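Local atomic coordinates of bromoperoxidase A1 (Streptomyces aureofaciens, PDB entry 1A8Q), a protein that is a haem-free haloperoxidase able to brominate, and may chlorinate in the biosynthesis of 7-chlorotetracycline. Residues A[45-50]-A[267-272]. Residues are numbered along the deposited sequence; the frame is centred on the assembly and turned at random.
Sequences AGYRGI and DLLEFL
Leu-272 O takes a hydrogen bond from Arg-20 NH2, so a polar group from the loop leading into strand 21-25 reaches the C-terminal part of helix 260-272; Tyr-47 OH lies 3.4 Å from Leu-272 O. The rest of the contact is apolar. Leu-272 lies across one face of the tyrosine ring: its CD1 makes a CH-pi contact 4.2 Å from the centroid, 16° off the ring normal and displaced toward the CD2-CE2 rim, while its CB sits 3.6 Å from Tyr-47 CZ and covers the phenol end. Turning CG of Tyr-47 anti to its carbonyl carbon (chi1 -63°) sends the ring out toward the helix. One turn back, Leu-269 brings CD2 obliquely to the same ring, 4.3 Å from Tyr-47 CE2, and presses that methyl against Ala-45 CB at 3.4 Å, tighter than usual for two carbons. Ala-45 comes directly after helix 36-44, and Gly-46, at positive phi, completes a Schellman motif before the chain enters strand 48-52. In this alpha/beta hydrolase fold, far from the catalytic triad, the contact joins that helix-to-strand turn to the C-terminal helix. Val-42 of helix 36-44 touches both Tyr-47 and Leu-272, and Val-22 of strand 21-25, the neighbour of strand 48-52 in the central sheet, packs against the same two side chains.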
loop_
_atom_site.group_PDB
_atom_site.type_symbol
_atom_site.label_atom_id
_atom_site.label_comp_id
_atom_site.label_asym_id
_atom_site.label_seq_id
_atom_site.Cartn_x
_atom_site.Cartn_y
_atom_site.Cartn_z
ATOM N N ALA A 45 -20.263 5.925 -4.694
ATOM C CA ALA A 45 -20.154 7.332 -5.061
ATOM C C ALA A 45 -20.012 7.515 -6.561
ATOM O O ALA A 45 -19.815 8.656 -7.030
ATOM C CB ALA A 45 -18.980 7.949 -4.317
ATOM N N GLY A 46 -20.094 6.496 -7.383
ATOM C CA GLY A 46 -20.077 6.572 -8.817
ATOM C C GLY A 46 -18.769 6.393 -9.563
ATOM O O GLY A 46 -18.647 6.679 -10.756
ATOM N N TYR A 47 -17.828 5.708 -8.899
ATOM C CA TYR A 47 -16.556 5.359 -9.497
ATOM C C TYR A 47 -16.452 3.838 -9.740
ATOM O O TYR A 47 -17.349 3.134 -9.273
ATOM C CB TYR A 47 -15.399 5.720 -8.541
ATOM C CG TYR A 47 -15.353 7.244 -8.302
ATOM C CD1 TYR A 47 -14.651 8.053 -9.191
ATOM C CD2 TYR A 47 -15.950 7.778 -7.183
ATOM C CE1 TYR A 47 -14.649 9.430 -8.966
ATOM C CE2 TYR A 47 -15.949 9.158 -6.960
ATOM C CZ TYR A 47 -15.304 9.946 -7.879
ATOM O OH TYR A 47 -15.273 11.322 -7.661
ATOM N N ARG A 48 -15.476 3.500 -10.561
ATOM C CA ARG A 48 -15.161 2.066 -10.818
ATOM C C ARG A 48 -14.025 1.768 -9.831
ATOM O O ARG A 48 -13.014 2.475 -9.891
ATOM C CB ARG A 48 -14.744 1.907 -12.245
ATOM C CG ARG A 48 -14.352 0.504 -12.669
ATOM C CD ARG A 48 -14.085 0.432 -14.165
ATOM N NE ARG A 48 -13.596 -0.905 -14.522
ATOM C CZ ARG A 48 -13.172 -1.144 -15.770
ATOM N NH1 ARG A 48 -13.197 -0.168 -16.699
ATOM N NH2 ARG A 48 -12.724 -2.326 -16.139
ATOM N N GLY A 49 -14.147 0.670 -9.079
ATOM C CA GLY A 49 -13.108 0.427 -8.054
ATOM C C GLY A 49 -12.428 -0.879 -8.443
ATOM O O GLY A 49 -13.110 -1.884 -8.648
ATOM N N ILE A 50 -11.081 -0.842 -8.501
ATOM C CA ILE A 50 -10.350 -2.030 -8.896
ATOM C C ILE A 50 -9.282 -2.306 -7.841
ATOM O O ILE A 50 -8.627 -1.388 -7.358
ATOM C CB ILE A 50 -9.638 -1.805 -10.255
ATOM C CG1 ILE A 50 -10.687 -1.817 -11.386
ATOM C CG2 ILE A 50 -8.600 -2.872 -10.584
ATOM C CD1 ILE A 50 -10.257 -1.008 -12.587
ATOM N N ASP A 267 -12.316 11.481 3.318
ATOM C CA ASP A 267 -11.230 12.244 2.692
ATOM C C ASP A 267 -10.964 11.829 1.262
ATOM O O ASP A 267 -10.608 12.619 0.391
ATOM C CB ASP A 267 -9.921 12.188 3.496
ATOM C CG ASP A 267 -9.986 13.053 4.728
ATOM O OD1 ASP A 267 -10.794 14.039 4.736
ATOM O OD2 ASP A 267 -9.295 12.818 5.735
ATOM N N LEU A 268 -10.985 10.513 1.006
ATOM C CA LEU A 268 -10.768 9.954 -0.317
ATOM C C LEU A 268 -11.830 10.421 -1.290
ATOM O O LEU A 268 -11.507 10.855 -2.400
ATOM C CB LEU A 268 -10.770 8.403 -0.251
ATOM C CG LEU A 268 -10.572 7.706 -1.590
ATOM C CD1 LEU A 268 -9.231 8.035 -2.225
ATOM C CD2 LEU A 268 -10.707 6.179 -1.329
ATOM N N LEU A 269 -13.103 10.403 -0.862
ATOM C CA LEU A 269 -14.170 10.808 -1.751
ATOM C C LEU A 269 -14.080 12.321 -2.059
ATOM O O LEU A 269 -14.302 12.650 -3.233
ATOM C CB LEU A 269 -15.512 10.433 -1.156
ATOM C CG LEU A 269 -15.942 8.953 -1.284
ATOM C CD1 LEU A 269 -17.306 8.789 -0.645
ATOM C CD2 LEU A 269 -15.971 8.531 -2.744
ATOM N N GLU A 270 -13.652 13.093 -1.090
ATOM C CA GLU A 270 -13.481 14.542 -1.351
ATOM C C GLU A 270 -12.375 14.758 -2.366
ATOM O O GLU A 270 -12.515 15.462 -3.376
ATOM C CB GLU A 270 -13.177 15.254 -0.042
ATOM C CG GLU A 270 -12.908 16.753 -0.255
ATOM C CD GLU A 270 -12.581 17.374 1.097
ATOM O OE1 GLU A 270 -13.536 17.721 1.812
ATOM O OE2 GLU A 270 -11.386 17.450 1.430
ATOM N N PHE A 271 -11.234 14.048 -2.200
ATOM C CA PHE A 271 -10.122 14.137 -3.110
ATOM C C PHE A 271 -10.443 13.653 -4.499
ATOM O O PHE A 271 -9.914 14.165 -5.481
ATOM C CB PHE A 271 -8.927 13.312 -2.542
ATOM C CG PHE A 271 -7.666 13.473 -3.345
ATOM C CD1 PHE A 271 -6.944 14.662 -3.273
ATOM C CD2 PHE A 271 -7.280 12.494 -4.254
ATOM C CE1 PHE A 271 -5.813 14.793 -4.074
ATOM C CE2 PHE A 271 -6.122 12.604 -4.997
ATOM C CZ PHE A 271 -5.402 13.791 -4.913
ATOM N N LEU A 272 -11.290 12.608 -4.659
ATOM C CA LEU A 272 -11.585 12.067 -5.968
ATOM C C LEU A 272 -12.319 13.060 -6.873
ATOM O O LEU A 272 -12.280 12.900 -8.084
ATOM C CB LEU A 272 -12.390 10.768 -5.904
ATOM C CG LEU A 272 -11.578 9.586 -5.333
ATOM C CD1 LEU A 272 -12.517 8.426 -4.990
ATOM C CD2 LEU A 272 -10.505 9.171 -6.314
#